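Local structure of sulfoquinovosidase (Escherichia coli, 5AEG) at residues Glu134-Phe139 / Met468-Gln473; Val475-Asp480 / Lys515-Leu520; Val486-Leu491 / Leu603-Leu608; His498-Ser503 / Leu584-Pro589. The protein hydrolyses the glycosidic bond of sulfoquinovosyl diacylglycerides, releasing sulfoquinovose that the bacterium degrades as a source of carbon and sulfur. One frame throughout, in Å; residues are numbered along the deposited sequence.

Contact 1: Glu134-Phe139 / Met468-Gln473; sequences EQFSYF and MWAGDQ. With CA (calcium ion), chain D.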
loop_
_atom_site.group_PDB
_atom_site.type_symbol
_atom_site.label_atom_id
_atom_site.label_comp_id
_atom_site.label_asym_id
_atom_site.label_seq_id
_atom_site.Cartn_x
_atom_site.Cartn_y
_atom_site.Cartn_z
ATOM N N GLU A 134 -2.012 -1.684 3.960
ATOM C CA GLU A 134 -2.920 -0.802 3.209
ATOM C C GLU A 134 -4.299 -1.438 3.253
ATOM O O GLU A 134 -4.570 -2.451 2.593
ATOM C CB GLU A 134 -2.409 -0.605 1.776
ATOM C CG GLU A 134 -3.174 0.498 0.964
ATOM C CD GLU A 134 -2.581 0.681 -0.388
ATOM O OE1 GLU A 134 -1.776 -0.238 -0.770
ATOM O OE2 GLU A 134 -2.756 1.756 -0.997
ATOM N N GLN A 135 -5.184 -0.800 4.013
ATOM C CA GLN A 135 -6.524 -1.176 4.265
ATOM C C GLN A 135 -7.498 -0.192 3.612
ATOM O O GLN A 135 -7.354 1.007 3.735
ATOM C CB GLN A 135 -6.756 -1.280 5.756
ATOM C CG GLN A 135 -5.930 -2.425 6.396
ATOM C CD GLN A 135 -6.341 -3.811 5.880
ATOM O OE1 GLN A 135 -7.498 -4.039 5.433
ATOM N NE2 GLN A 135 -5.449 -4.764 6.026
ATOM N N PHE A 136 -8.419 -0.735 2.832
ATOM C CA PHE A 136 -9.265 0.125 2.005
ATOM C C PHE A 136 -10.700 0.311 2.484
ATOM O O PHE A 136 -11.379 1.213 1.990
ATOM C CB PHE A 136 -9.270 -0.475 0.570
ATOM C CG PHE A 136 -8.003 -0.317 -0.195
ATOM C CD1 PHE A 136 -7.004 -1.291 -0.096
ATOM C CD2 PHE A 136 -7.834 0.718 -1.116
ATOM C CE1 PHE A 136 -5.838 -1.195 -0.795
ATOM C CE2 PHE A 136 -6.699 0.798 -1.848
ATOM C CZ PHE A 136 -5.687 -0.155 -1.671
ATOM N N SER A 137 -11.230 -0.561 3.360
ATOM C CA SER A 137 -12.564 -0.416 3.917
ATOM C C SER A 137 -12.625 0.085 5.363
ATOM O O SER A 137 -13.657 0.617 5.810
ATOM C CB SER A 137 -13.318 -1.770 3.881
ATOM O OG SER A 137 -13.519 -2.222 2.541
ATOM N N TYR A 138 -11.542 -0.102 6.104
ATOM C CA TYR A 138 -11.454 0.261 7.515
ATOM C C TYR A 138 -10.139 0.975 7.713
ATOM O O TYR A 138 -9.124 0.600 7.080
ATOM C CB TYR A 138 -11.515 -0.986 8.413
ATOM C CG TYR A 138 -12.906 -1.577 8.421
ATOM C CD1 TYR A 138 -13.946 -0.947 9.099
ATOM C CD2 TYR A 138 -13.207 -2.712 7.652
ATOM C CE1 TYR A 138 -15.269 -1.445 9.018
ATOM C CE2 TYR A 138 -14.477 -3.238 7.610
ATOM C CZ TYR A 138 -15.500 -2.627 8.285
ATOM O OH TYR A 138 -16.737 -3.203 8.186
ATOM N N PHE A 139 -10.134 2.013 8.574
ATOM C CA PHE A 139 -8.855 2.544 9.032
ATOM C C PHE A 139 -8.705 2.050 10.454
ATOM O O PHE A 139 -7.784 1.243 10.739
ATOM C CB PHE A 139 -8.801 4.093 8.891
ATOM C CG PHE A 139 -7.566 4.723 9.484
ATOM C CD1 PHE A 139 -6.285 4.130 9.369
ATOM C CD2 PHE A 139 -7.693 5.936 10.194
ATOM C CE1 PHE A 139 -5.153 4.693 9.970
ATOM C CE2 PHE A 139 -6.578 6.514 10.771
ATOM C CZ PHE A 139 -5.296 5.913 10.630
ATOM N N MET A 468 4.085 4.575 -3.012
ATOM C CA MET A 468 2.985 3.662 -3.159
ATOM C C MET A 468 1.881 4.340 -3.998
ATOM O O MET A 468 1.654 5.543 -3.923
ATOM C CB MET A 468 2.406 3.156 -1.819
ATOM C CG MET A 468 3.409 2.576 -0.869
ATOM S SD MET A 468 4.364 1.252 -1.547
ATOM C CE MET A 468 3.194 0.096 -2.149
ATOM N N TRP A 469 1.196 3.522 -4.815
ATOM C CA TRP A 469 -0.072 3.951 -5.406
ATOM C C TRP A 469 -1.155 3.002 -4.964
ATOM O O TRP A 469 -0.926 1.799 -4.768
ATOM C CB TRP A 469 -0.028 4.277 -6.897
ATOM C CG TRP A 469 -0.796 3.408 -7.864
ATOM C CD1 TRP A 469 -2.065 3.611 -8.353
ATOM C CD2 TRP A 469 -0.295 2.232 -8.539
ATOM N NE1 TRP A 469 -2.387 2.598 -9.211
ATOM C CE2 TRP A 469 -1.337 1.721 -9.294
ATOM C CE3 TRP A 469 0.908 1.507 -8.455
ATOM C CZ2 TRP A 469 -1.204 0.525 -10.065
ATOM C CZ3 TRP A 469 1.047 0.364 -9.219
ATOM C CH2 TRP A 469 -0.030 -0.148 -9.958
ATOM N N ALA A 470 -2.378 3.519 -4.964
ATOM C CA ALA A 470 -3.491 2.782 -4.412
ATOM C C ALA A 470 -4.077 1.650 -5.284
ATOM O O ALA A 470 -5.083 1.093 -4.939
ATOM C CB ALA A 470 -4.589 3.753 -4.030
ATOM N N GLY A 471 -3.411 1.311 -6.369
ATOM C CA GLY A 471 -3.848 0.189 -7.165
ATOM C C GLY A 471 -5.154 0.469 -7.877
ATOM O O GLY A 471 -5.411 1.604 -8.188
ATOM N N ASP A 472 -5.979 -0.575 -8.013
ATOM C CA ASP A 472 -7.232 -0.548 -8.866
ATOM C C ASP A 472 -8.395 -0.139 -8.050
ATOM O O ASP A 472 -8.908 -0.918 -7.294
ATOM C CB ASP A 472 -7.568 -1.925 -9.505
ATOM C CG ASP A 472 -7.663 -3.134 -8.429
ATOM O OD1 ASP A 472 -6.496 -3.364 -7.941
ATOM O OD2 ASP A 472 -8.777 -3.806 -8.034
ATOM N N GLN A 473 -8.836 1.138 -8.199
ATOM C CA GLN A 473 -10.167 1.506 -7.784
ATOM C C GLN A 473 -11.127 1.331 -8.984
ATOM O O GLN A 473 -10.727 1.452 -10.125
ATOM C CB GLN A 473 -10.257 3.032 -7.391
ATOM C CG GLN A 473 -9.755 3.245 -5.975
ATOM C CD GLN A 473 -8.265 3.147 -5.901
ATOM O OE1 GLN A 473 -7.567 3.940 -6.521
ATOM N NE2 GLN A 473 -7.749 2.151 -5.174
HETATM CA CA CA D . -10.420 -2.679 -6.693
HETATM O O HOH W 1 -11.454 -2.266 -8.804
#

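Contact 2: Val475-Asp480 / Lys515-Leu520; sequences VDWSLD and KRSKEL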
loop_
_atom_site.group_PDB
_atom_site.type_symbol
_atom_site.label_atom_id
_atom_site.label_comp_id
_atom_site.label_asym_id
_atom_site.label_seq_id
_atom_site.Cartn_x
_atom_site.Cartn_y
_atom_site.Cartn_z
ATOM N N VAL A 475 -14.033 2.791 -11.350
ATOM C CA VAL A 475 -14.438 4.135 -11.819
ATOM C C VAL A 475 -15.826 4.462 -11.296
ATOM O O VAL A 475 -16.744 4.757 -12.064
ATOM C CB VAL A 475 -14.292 4.253 -13.361
ATOM C CG1 VAL A 475 -12.819 4.153 -13.743
ATOM C CG2 VAL A 475 -15.147 3.272 -14.163
ATOM N N ASP A 476 -15.997 4.405 -9.964
ATOM C CA ASP A 476 -17.288 4.579 -9.309
ATOM C C ASP A 476 -17.099 5.371 -8.074
ATOM O O ASP A 476 -15.956 5.822 -7.761
ATOM C CB ASP A 476 -18.101 3.264 -9.128
ATOM C CG ASP A 476 -17.621 2.350 -7.988
ATOM O OD1 ASP A 476 -16.828 2.755 -7.064
ATOM O OD2 ASP A 476 -18.080 1.185 -8.001
ATOM N N TRP A 477 -18.215 5.616 -7.410
ATOM C CA TRP A 477 -18.281 6.408 -6.184
ATOM C C TRP A 477 -18.486 5.526 -4.950
ATOM O O TRP A 477 -18.940 6.008 -3.868
ATOM C CB TRP A 477 -19.450 7.414 -6.298
ATOM C CG TRP A 477 -19.404 8.333 -7.540
ATOM C CD1 TRP A 477 -19.970 8.112 -8.763
ATOM C CD2 TRP A 477 -18.775 9.641 -7.624
ATOM N NE1 TRP A 477 -19.718 9.167 -9.592
ATOM C CE2 TRP A 477 -19.040 10.142 -8.918
ATOM C CE3 TRP A 477 -18.087 10.447 -6.703
ATOM C CZ2 TRP A 477 -18.612 11.421 -9.354
ATOM C CZ3 TRP A 477 -17.634 11.710 -7.125
ATOM C CH2 TRP A 477 -17.918 12.199 -8.454
ATOM N N SER A 478 -18.164 4.250 -5.043
ATOM C CA SER A 478 -18.468 3.364 -3.860
ATOM C C SER A 478 -17.547 3.697 -2.707
ATOM O O SER A 478 -16.371 4.133 -2.914
ATOM C CB SER A 478 -18.351 1.899 -4.229
ATOM O OG SER A 478 -17.055 1.595 -4.686
ATOM N N LEU A 479 -17.983 3.375 -1.507
ATOM C CA LEU A 479 -17.128 3.473 -0.336
ATOM C C LEU A 479 -16.003 2.461 -0.365
ATOM O O LEU A 479 -14.852 2.799 -0.041
ATOM C CB LEU A 479 -17.954 3.267 0.936
ATOM C CG LEU A 479 -18.901 4.394 1.304
ATOM C CD1 LEU A 479 -19.659 4.084 2.602
ATOM C CD2 LEU A 479 -18.058 5.640 1.519
ATOM N N ASP A 480 -16.239 1.232 -0.751
ATOM C CA ASP A 480 -15.232 0.173 -0.612
ATOM C C ASP A 480 -14.284 0.013 -1.798
ATOM O O ASP A 480 -13.245 -0.624 -1.656
ATOM C CB ASP A 480 -15.917 -1.176 -0.345
ATOM C CG ASP A 480 -16.703 -1.156 0.956
ATOM O OD1 ASP A 480 -16.083 -1.215 1.990
ATOM O OD2 ASP A 480 -17.925 -1.052 0.915
ATOM N N LYS A 515 -18.314 3.049 -16.068
ATOM C CA LYS A 515 -17.538 3.911 -16.959
ATOM C C LYS A 515 -17.297 5.230 -16.219
ATOM O O LYS A 515 -18.175 5.751 -15.541
ATOM C CB LYS A 515 -18.386 4.202 -18.178
ATOM C CG LYS A 515 -18.886 2.971 -18.974
ATOM C CD LYS A 515 -19.703 3.511 -20.177
ATOM C CE LYS A 515 -19.867 2.505 -21.295
ATOM N NZ LYS A 515 -20.027 1.140 -20.773
ATOM N N ARG A 516 -16.135 5.798 -16.407
ATOM C CA ARG A 516 -15.719 7.003 -15.677
ATOM C C ARG A 516 -16.384 8.239 -16.243
ATOM O O ARG A 516 -16.190 8.532 -17.411
ATOM C CB ARG A 516 -14.250 7.233 -15.819
ATOM C CG ARG A 516 -13.725 8.287 -14.851
ATOM C CD ARG A 516 -12.343 8.732 -15.249
ATOM N NE ARG A 516 -11.279 7.698 -15.061
ATOM C CZ ARG A 516 -10.372 7.386 -15.921
ATOM N NH1 ARG A 516 -10.272 8.038 -17.098
ATOM N NH2 ARG A 516 -9.457 6.494 -15.604
ATOM N N SER A 517 -17.173 8.906 -15.430
ATOM C CA SER A 517 -17.789 10.207 -15.842
ATOM C C SER A 517 -16.746 11.346 -15.775
ATOM O O SER A 517 -15.664 11.289 -15.092
ATOM C CB SER A 517 -18.992 10.495 -14.947
ATOM O OG SER A 517 -18.573 10.751 -13.622
ATOM N N LYS A 518 -17.084 12.404 -16.498
ATOM C CA LYS A 518 -16.378 13.656 -16.310
ATOM C C LYS A 518 -16.404 14.112 -14.864
ATOM O O LYS A 518 -15.360 14.540 -14.361
ATOM C CB LYS A 518 -17.036 14.733 -17.166
ATOM C CG LYS A 518 -16.398 16.116 -17.090
ATOM C CD LYS A 518 -17.019 16.950 -18.229
ATOM C CE LYS A 518 -16.852 18.446 -17.979
ATOM N NZ LYS A 518 -17.533 19.218 -19.127
ATOM N N GLU A 519 -17.549 14.056 -14.224
ATOM C CA GLU A 519 -17.674 14.488 -12.854
ATOM C C GLU A 519 -16.701 13.702 -11.945
ATOM O O GLU A 519 -16.031 14.307 -11.112
ATOM C CB GLU A 519 -19.092 14.342 -12.344
ATOM C CG GLU A 519 -19.320 14.865 -10.946
ATOM C CD GLU A 519 -20.629 14.470 -10.354
ATOM O OE1 GLU A 519 -21.434 13.926 -11.067
ATOM O OE2 GLU A 519 -20.890 14.767 -9.162
ATOM N N LEU A 520 -16.624 12.376 -12.107
ATOM C CA LEU A 520 -15.656 11.551 -11.291
ATOM C C LEU A 520 -14.212 11.959 -11.559
ATOM O O LEU A 520 -13.438 12.140 -10.619
ATOM C CB LEU A 520 -15.918 10.056 -11.502
ATOM C CG LEU A 520 -15.036 9.148 -10.634
ATOM C CD1 LEU A 520 -15.344 9.423 -9.154
ATOM C CD2 LEU A 520 -15.351 7.675 -10.991
HETATM O O HOH W 2 -18.091 7.153 -13.208
HETATM O O HOH W 3 -19.220 3.856 -12.832
HETATM O O HOH W 4 -20.355 9.140 -12.238
#

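Contact 3: Val486-Leu491 / Leu603-Leu608; sequences VVPAAL and LKYQYL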
loop_
_atom_site.group_PDB
_atom_site.type_symbol
_atom_site.label_atom_id
_atom_site.label_comp_id
_atom_site.label_asym_id
_atom_site.label_seq_id
_atom_site.Cartn_x
_atom_site.Cartn_y
_atom_site.Cartn_z
ATOM N N VAL A 486 -9.518 5.318 -1.197
ATOM C CA VAL A 486 -8.129 5.733 -1.227
ATOM C C VAL A 486 -7.666 6.361 0.130
ATOM O O VAL A 486 -6.486 6.264 0.509
ATOM C CB VAL A 486 -7.855 6.708 -2.415
ATOM C CG1 VAL A 486 -6.418 7.153 -2.411
ATOM C CG2 VAL A 486 -8.262 6.059 -3.776
ATOM N N VAL A 487 -8.591 7.038 0.807
ATOM C CA VAL A 487 -8.211 7.691 2.063
ATOM C C VAL A 487 -7.838 6.742 3.226
ATOM O O VAL A 487 -6.757 6.852 3.741
ATOM C CB VAL A 487 -9.228 8.748 2.511
ATOM C CG1 VAL A 487 -8.683 9.536 3.685
ATOM C CG2 VAL A 487 -9.513 9.733 1.360
ATOM N N PRO A 488 -8.666 5.732 3.565
ATOM C CA PRO A 488 -8.171 4.719 4.501
ATOM C C PRO A 488 -6.942 4.003 4.015
ATOM O O PRO A 488 -6.080 3.687 4.827
ATOM C CB PRO A 488 -9.353 3.777 4.739
ATOM C CG PRO A 488 -10.365 4.121 3.712
ATOM C CD PRO A 488 -10.066 5.543 3.232
ATOM N N ALA A 489 -6.779 3.836 2.694
ATOM C CA ALA A 489 -5.559 3.240 2.152
ATOM C C ALA A 489 -4.323 4.072 2.484
ATOM O O ALA A 489 -3.269 3.555 2.918
ATOM C CB ALA A 489 -5.763 3.005 0.666
ATOM N N ALA A 490 -4.404 5.391 2.291
ATOM C CA ALA A 490 -3.298 6.267 2.658
ATOM C C ALA A 490 -2.988 6.248 4.180
ATOM O O ALA A 490 -1.837 6.220 4.580
ATOM C CB ALA A 490 -3.606 7.688 2.289
ATOM N N LEU A 491 -4.036 6.297 4.976
ATOM C CA LEU A 491 -3.920 6.489 6.412
ATOM C C LEU A 491 -3.429 5.208 7.080
ATOM O O LEU A 491 -2.575 5.269 7.976
ATOM C CB LEU A 491 -5.194 6.889 7.051
ATOM C CG LEU A 491 -5.720 8.285 6.602
ATOM C CD1 LEU A 491 -7.044 8.568 7.260
ATOM C CD2 LEU A 491 -4.715 9.397 6.867
ATOM N N LEU A 603 -12.392 8.794 12.298
ATOM C CA LEU A 603 -12.492 9.365 10.984
ATOM C C LEU A 603 -11.769 8.393 9.998
ATOM O O LEU A 603 -10.681 7.834 10.311
ATOM C CB LEU A 603 -11.848 10.739 10.907
ATOM C CG LEU A 603 -12.482 11.850 11.793
ATOM C CD1 LEU A 603 -11.622 13.088 11.718
ATOM C CD2 LEU A 603 -13.899 12.127 11.394
ATOM N N LYS A 604 -12.350 8.285 8.830
ATOM C CA LYS A 604 -11.809 7.418 7.705
ATOM C C LYS A 604 -11.524 8.179 6.417
ATOM O O LYS A 604 -10.682 7.738 5.614
ATOM C CB LYS A 604 -12.894 6.323 7.358
ATOM C CG LYS A 604 -13.253 5.499 8.529
ATOM C CD LYS A 604 -14.465 4.558 8.281
ATOM C CE LYS A 604 -14.038 3.531 7.297
ATOM N NZ LYS A 604 -14.981 2.379 7.432
ATOM N N TYR A 605 -12.282 9.262 6.159
ATOM C CA TYR A 605 -12.363 9.903 4.805
ATOM C C TYR A 605 -11.840 11.382 4.798
ATOM O O TYR A 605 -12.121 12.134 3.884
ATOM C CB TYR A 605 -13.777 9.742 4.247
ATOM C CG TYR A 605 -14.181 8.278 4.139
ATOM C CD1 TYR A 605 -13.451 7.389 3.310
ATOM C CD2 TYR A 605 -15.263 7.763 4.853
ATOM C CE1 TYR A 605 -13.776 6.046 3.231
ATOM C CE2 TYR A 605 -15.621 6.420 4.749
ATOM C CZ TYR A 605 -14.868 5.570 3.944
ATOM O OH TYR A 605 -15.202 4.213 3.897
ATOM N N GLN A 606 -11.036 11.733 5.803
ATOM C CA GLN A 606 -10.307 12.971 5.832
ATOM C C GLN A 606 -8.990 12.813 6.502
ATOM O O GLN A 606 -8.725 11.843 7.215
ATOM C CB GLN A 606 -11.183 14.051 6.534
ATOM C CG GLN A 606 -11.578 13.754 7.906
ATOM C CD GLN A 606 -12.313 14.937 8.559
ATOM O OE1 GLN A 606 -13.551 15.071 8.427
ATOM N NE2 GLN A 606 -11.558 15.850 9.127
ATOM N N TYR A 607 -8.107 13.781 6.190
ATOM C CA TYR A 607 -6.741 13.728 6.509
ATOM C C TYR A 607 -6.140 15.080 6.607
ATOM O O TYR A 607 -6.734 16.052 6.173
ATOM C CB TYR A 607 -5.893 12.865 5.528
ATOM C CG TYR A 607 -5.883 13.351 4.112
ATOM C CD1 TYR A 607 -6.970 13.066 3.225
ATOM C CD2 TYR A 607 -4.821 14.064 3.604
ATOM C CE1 TYR A 607 -6.965 13.513 1.894
ATOM C CE2 TYR A 607 -4.823 14.529 2.270
ATOM C CZ TYR A 607 -5.890 14.235 1.421
ATOM O OH TYR A 607 -5.800 14.682 0.117
ATOM N N LEU A 608 -4.962 15.121 7.218
ATOM C CA LEU A 608 -4.115 16.319 7.187
ATOM C C LEU A 608 -3.004 16.117 6.122
ATOM O O LEU A 608 -2.372 15.054 6.042
ATOM C CB LEU A 608 -3.488 16.557 8.546
ATOM C CG LEU A 608 -4.407 16.845 9.704
ATOM C CD1 LEU A 608 -3.662 16.781 11.070
ATOM C CD2 LEU A 608 -5.179 18.117 9.554
#

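Contact 4: His498-Ser503 / Leu584-Pro589; sequences HGLHHS and LPVMRP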
loop_
_atom_site.group_PDB
_atom_site.type_symbol
_atom_site.label_atom_id
_atom_site.label_comp_id
_atom_site.label_asym_id
_atom_site.label_seq_id
_atom_site.Cartn_x
_atom_site.Cartn_y
_atom_site.Cartn_z
ATOM N N HIS A 498 4.672 3.856 5.828
ATOM C CA HIS A 498 4.902 4.316 4.448
ATOM C C HIS A 498 4.037 5.610 4.255
ATOM O O HIS A 498 2.775 5.621 4.412
ATOM C CB HIS A 498 4.573 3.263 3.393
ATOM C CG HIS A 498 5.261 3.568 2.089
ATOM N ND1 HIS A 498 5.082 4.760 1.402
ATOM C CD2 HIS A 498 6.234 2.904 1.437
ATOM C CE1 HIS A 498 5.882 4.791 0.354
ATOM N NE2 HIS A 498 6.583 3.667 0.344
ATOM N N GLY A 499 4.743 6.732 4.040
ATOM C CA GLY A 499 4.186 8.069 4.051
ATOM C C GLY A 499 4.113 8.772 2.671
ATOM O O GLY A 499 3.857 9.937 2.616
ATOM N N LEU A 500 4.304 8.050 1.551
ATOM C CA LEU A 500 4.187 8.584 0.210
ATOM C C LEU A 500 3.163 7.799 -0.601
ATOM O O LEU A 500 3.429 6.644 -0.941
ATOM C CB LEU A 500 5.573 8.594 -0.494
ATOM C CG LEU A 500 6.716 9.309 0.260
ATOM C CD1 LEU A 500 8.031 9.098 -0.437
ATOM C CD2 LEU A 500 6.389 10.746 0.373
ATOM N N HIS A 501 2.032 8.411 -0.975
ATOM C CA HIS A 501 0.891 7.683 -1.487
ATOM C C HIS A 501 0.146 8.527 -2.494
ATOM O O HIS A 501 -0.160 9.657 -2.201
ATOM C CB HIS A 501 -0.081 7.355 -0.324
ATOM C CG HIS A 501 -1.128 6.341 -0.623
ATOM N ND1 HIS A 501 -2.445 6.664 -0.849
ATOM C CD2 HIS A 501 -1.080 4.995 -0.600
ATOM C CE1 HIS A 501 -3.163 5.570 -0.961
ATOM N NE2 HIS A 501 -2.360 4.533 -0.759
ATOM N N HIS A 502 -0.242 7.908 -3.615
ATOM C CA HIS A 502 -1.175 8.543 -4.580
ATOM C C HIS A 502 -2.055 7.510 -5.194
ATOM O O HIS A 502 -1.974 6.272 -4.866
ATOM C CB HIS A 502 -0.400 9.361 -5.669
ATOM C CG HIS A 502 0.283 8.530 -6.720
ATOM N ND1 HIS A 502 1.395 7.762 -6.472
ATOM C CD2 HIS A 502 -0.017 8.325 -8.024
ATOM C CE1 HIS A 502 1.818 7.204 -7.592
ATOM N NE2 HIS A 502 0.918 7.441 -8.524
ATOM N N SER A 503 -2.995 8.010 -5.983
ATOM C CA SER A 503 -3.952 7.166 -6.663
ATOM C C SER A 503 -4.065 7.601 -8.150
ATOM O O SER A 503 -3.682 8.732 -8.547
ATOM C CB SER A 503 -5.305 7.148 -5.963
ATOM O OG SER A 503 -5.908 8.500 -5.933
ATOM N N LEU A 584 7.453 10.751 9.554
ATOM C CA LEU A 584 6.267 11.523 9.776
ATOM C C LEU A 584 5.558 11.602 8.376
ATOM O O LEU A 584 6.090 12.207 7.452
ATOM C CB LEU A 584 6.604 12.936 10.179
ATOM C CG LEU A 584 5.475 13.875 10.474
ATOM C CD1 LEU A 584 4.481 13.442 11.492
ATOM C CD2 LEU A 584 6.009 15.235 10.840
ATOM N N PRO A 585 4.468 10.842 8.229
ATOM C CA PRO A 585 3.905 10.732 6.823
ATOM C C PRO A 585 3.293 12.022 6.246
ATOM O O PRO A 585 2.861 12.924 6.963
ATOM C CB PRO A 585 2.863 9.648 6.972
ATOM C CG PRO A 585 2.310 9.889 8.386
ATOM C CD PRO A 585 3.595 10.164 9.206
ATOM N N VAL A 586 3.224 12.072 4.917
ATOM C CA VAL A 586 2.739 13.278 4.229
ATOM C C VAL A 586 1.247 13.451 4.379
ATOM O O VAL A 586 0.782 14.541 4.660
ATOM C CB VAL A 586 3.168 13.296 2.740
ATOM C CG1 VAL A 586 2.688 14.571 2.070
ATOM C CG2 VAL A 586 4.684 13.208 2.667
ATOM N N MET A 587 0.465 12.359 4.262
ATOM C CA MET A 587 -0.923 12.437 4.539
ATOM C C MET A 587 -1.120 11.776 5.892
ATOM O O MET A 587 -0.751 10.633 6.093
ATOM C CB MET A 587 -1.742 11.698 3.438
ATOM C CG MET A 587 -1.646 12.363 2.122
ATOM S SD MET A 587 -2.161 11.323 0.678
ATOM C CE MET A 587 -3.885 11.120 0.970
ATOM N N ARG A 588 -1.696 12.550 6.820
ATOM C CA ARG A 588 -1.716 12.182 8.215
ATOM C C ARG A 588 -3.096 12.002 8.805
ATOM O O ARG A 588 -4.026 12.839 8.578
ATOM C CB ARG A 588 -0.993 13.330 9.004
ATOM C CG ARG A 588 0.419 13.557 8.534
ATOM C CD ARG A 588 1.121 14.745 9.213
ATOM N NE ARG A 588 2.338 15.113 8.535
ATOM C CZ ARG A 588 3.127 16.143 8.879
ATOM N NH1 ARG A 588 2.839 16.915 9.934
ATOM N NH2 ARG A 588 4.199 16.446 8.170
ATOM N N PRO A 589 -3.262 11.005 9.699
ATOM C CA PRO A 589 -4.451 10.853 10.488
ATOM C C PRO A 589 -4.562 12.102 11.403
ATOM O O PRO A 589 -3.516 12.565 11.846
ATOM C CB PRO A 589 -4.157 9.590 11.320
ATOM C CG PRO A 589 -3.126 8.851 10.523
ATOM C CD PRO A 589 -2.297 9.909 9.915
HETATM O O HOH W 5 0.723 9.516 3.991
#

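Contact 1: Glu134-Phe139 / Met468-Gln473
Glu134 has its CG anti to the backbone N (chi1 -171°) and an extended chain that carries OE2 to Ala470. Phe136 has its CG anti to the carbonyl carbon (chi1 -72°). Its ring meets the same residue. The contact joins a loop of the galactose mutarotase-like domain to the end of strand 468-469 in the TIM barrel of this family 31 glycosidase. Glu134 OE2 lies 3.6 Å from Ala470 CA. The same oxygen is hydrogen-bonded to His501 on the neighbouring barrel strand. The Phe136 ring lies obliquely against Ala470 O, with CE2 3.5 Å from that oxygen. Gln473 folds back at chi2, and its NE2 donates to Ala470 O at 2.9 Å, from above the carbonyl plane. The side chains of Phe136 and Gln473 cross at about a right angle, with ring and amide planes 24° apart. An alanine in place of Gln473 would probably leave Ala470 O without this donor and open a gap beside the Phe136 ring. Asp472, just before Gln473, is the inferred proton donor and binds calcium through backbone and carboxylate. Gln153, Gly154 and Asp481 complete the protein ligands. Asp472 O and Asp472 OD2 each lie 2.4 Å from the calcium ion.

Contact 2: Val475-Asp480 / Lys515-Leu520
Lys515 and Arg516 present their backbone to Val475, whose CG2 lies 3.5 Å from Arg516 N. The Arg516 side chain then crosses that of Val475 at about a right angle. Its guanidinium is held by backbone oxygens of Trp546, Gly506, Gly507 and His537, the last a substrate-binding residue. Ser517 is the N-cap of helix 518-528, and its OG accepts from Leu520 N at 3.0 Å. A water accepts from Trp477 NE1 at the ring edge and is also hydrogen-bonded to Ser517 OG. A second water accepts from Ser517 N and donates to both Val475 O and Lys515 O. Glu519 lays CG and its carboxylate obliquely against Trp477, with CD 3.8 Å from CZ2, while OE2 is hydrogen-bonded to Gly622 N. Leu520 CD1 sits over the face of Trp477, 3.5 Å from the centroid of the six-membered ring, a CH-pi contact. Leu520 CD2 turns to the backbone of Val475, 3.3 Å from its C. An alanine in place of Trp477 would probably uncover Leu520 CD1 and leave the water at Ser517 without its indole donor. The loop between strand 468-469 and helix 486-495 thus lies across the first turn of helix 518-528, with Trp477 also touching Arg523 of that helix.

Contact 3: Val486-Leu491 / Leu603-Leu608
Val487 and Pro488 close on the backbone oxygen of Lys604 at the tight part of this contact. Val487 CG1 and Pro488 CD each lie 3.3 Å from Lys604 O. Val487 CG1, placed anti to the backbone N (chi1 -171°) for this contact, is also 4.0 Å from Tyr607 CD1. One turn on, Leu491 uses both its methyls: CD1 meets Gln606 O, and CD2 lies 3.9 Å from Tyr607 CB. No hydrogen bond crosses between the segments, so shape carries the fit. Phe527 of helix 518-528 touches both Val487 and Tyr607, and Tyr607 OH is hydrogen-bonded to Phe530 O. The other side is more open, for Lys604 and Tyr605 are partly exposed. There Pro488 CD touches Tyr605 CE1 at 3.7 Å, and the Tyr605 ring has Lys604 CB over the centre of one face. Lys604 NZ leads away to Ser137 O. The arrangement is domain packing in a family 31 glycosidase: TIM-barrel helix 486-495 sits against the loop leading into strand 607-609 of the C-terminal beta domain and that strand's first residue.

Contact 4: His498-Ser503 / Leu584-Pro589
The seam between the TIM barrel and the C-terminal beta domain is drawn together here, where the approach to barrel strand 501-505 meets the approach to strand 587-588. Gly499 lies against Pro585, with Gly499 CA 3.6 Å from Pro585 CB. Gly499 has no side chain, which is consistent with the close approach of the two backbones. One direct hydrogen bond crosses the contact. Val586 N donates to Gly499 O at 3.2 Å, in the carbonyl plane and on a lone pair, with an N-H...O angle of 160°. A water accepts from Met587 N at 2.9 Å and lies near Gly499 O, at best a weak bond. Val586 CG2, anti to its carbonyl carbon, meets Leu500 CD2 at 3.8 Å where the two side chains cross. Val576 of helix 569-582 touches both. Met587 SD lies 3.9 Å from His501 O. Within the second segment, Arg588 NE is hydrogen-bonded to Pro585 O at 2.7 Å, and Leu584 CD2 lies over one face of the guanidinium. The arrangement is a domain junction of the family 31 architecture, made by one direct backbone hydrogen bond and apolar packing, with each strand paired within its own sheet.

In the fold
Contacts 1, 3 and 4 are buried, while contact 2 lies further out and is only partly buried. Contacts 1 and 4 share the barrel sheet, since strands 468-469 and 501-505 are neighbours, and Glu134 to His501 ties them directly. Contacts 3 and 4 share the C-terminal sheet through strands 607-609 and 587-588. Three contacts join domains: contact 1 the N-terminal domain to the barrel, contacts 3 and 4 the barrel to the C-terminal domain. Contact 2 stays within the barrel domain. Its chemistry is an aromatic face and bridging waters. Contact 3 is apolar, contact 4 adds a backbone bond, and contact 1 alone includes a calcium ligand.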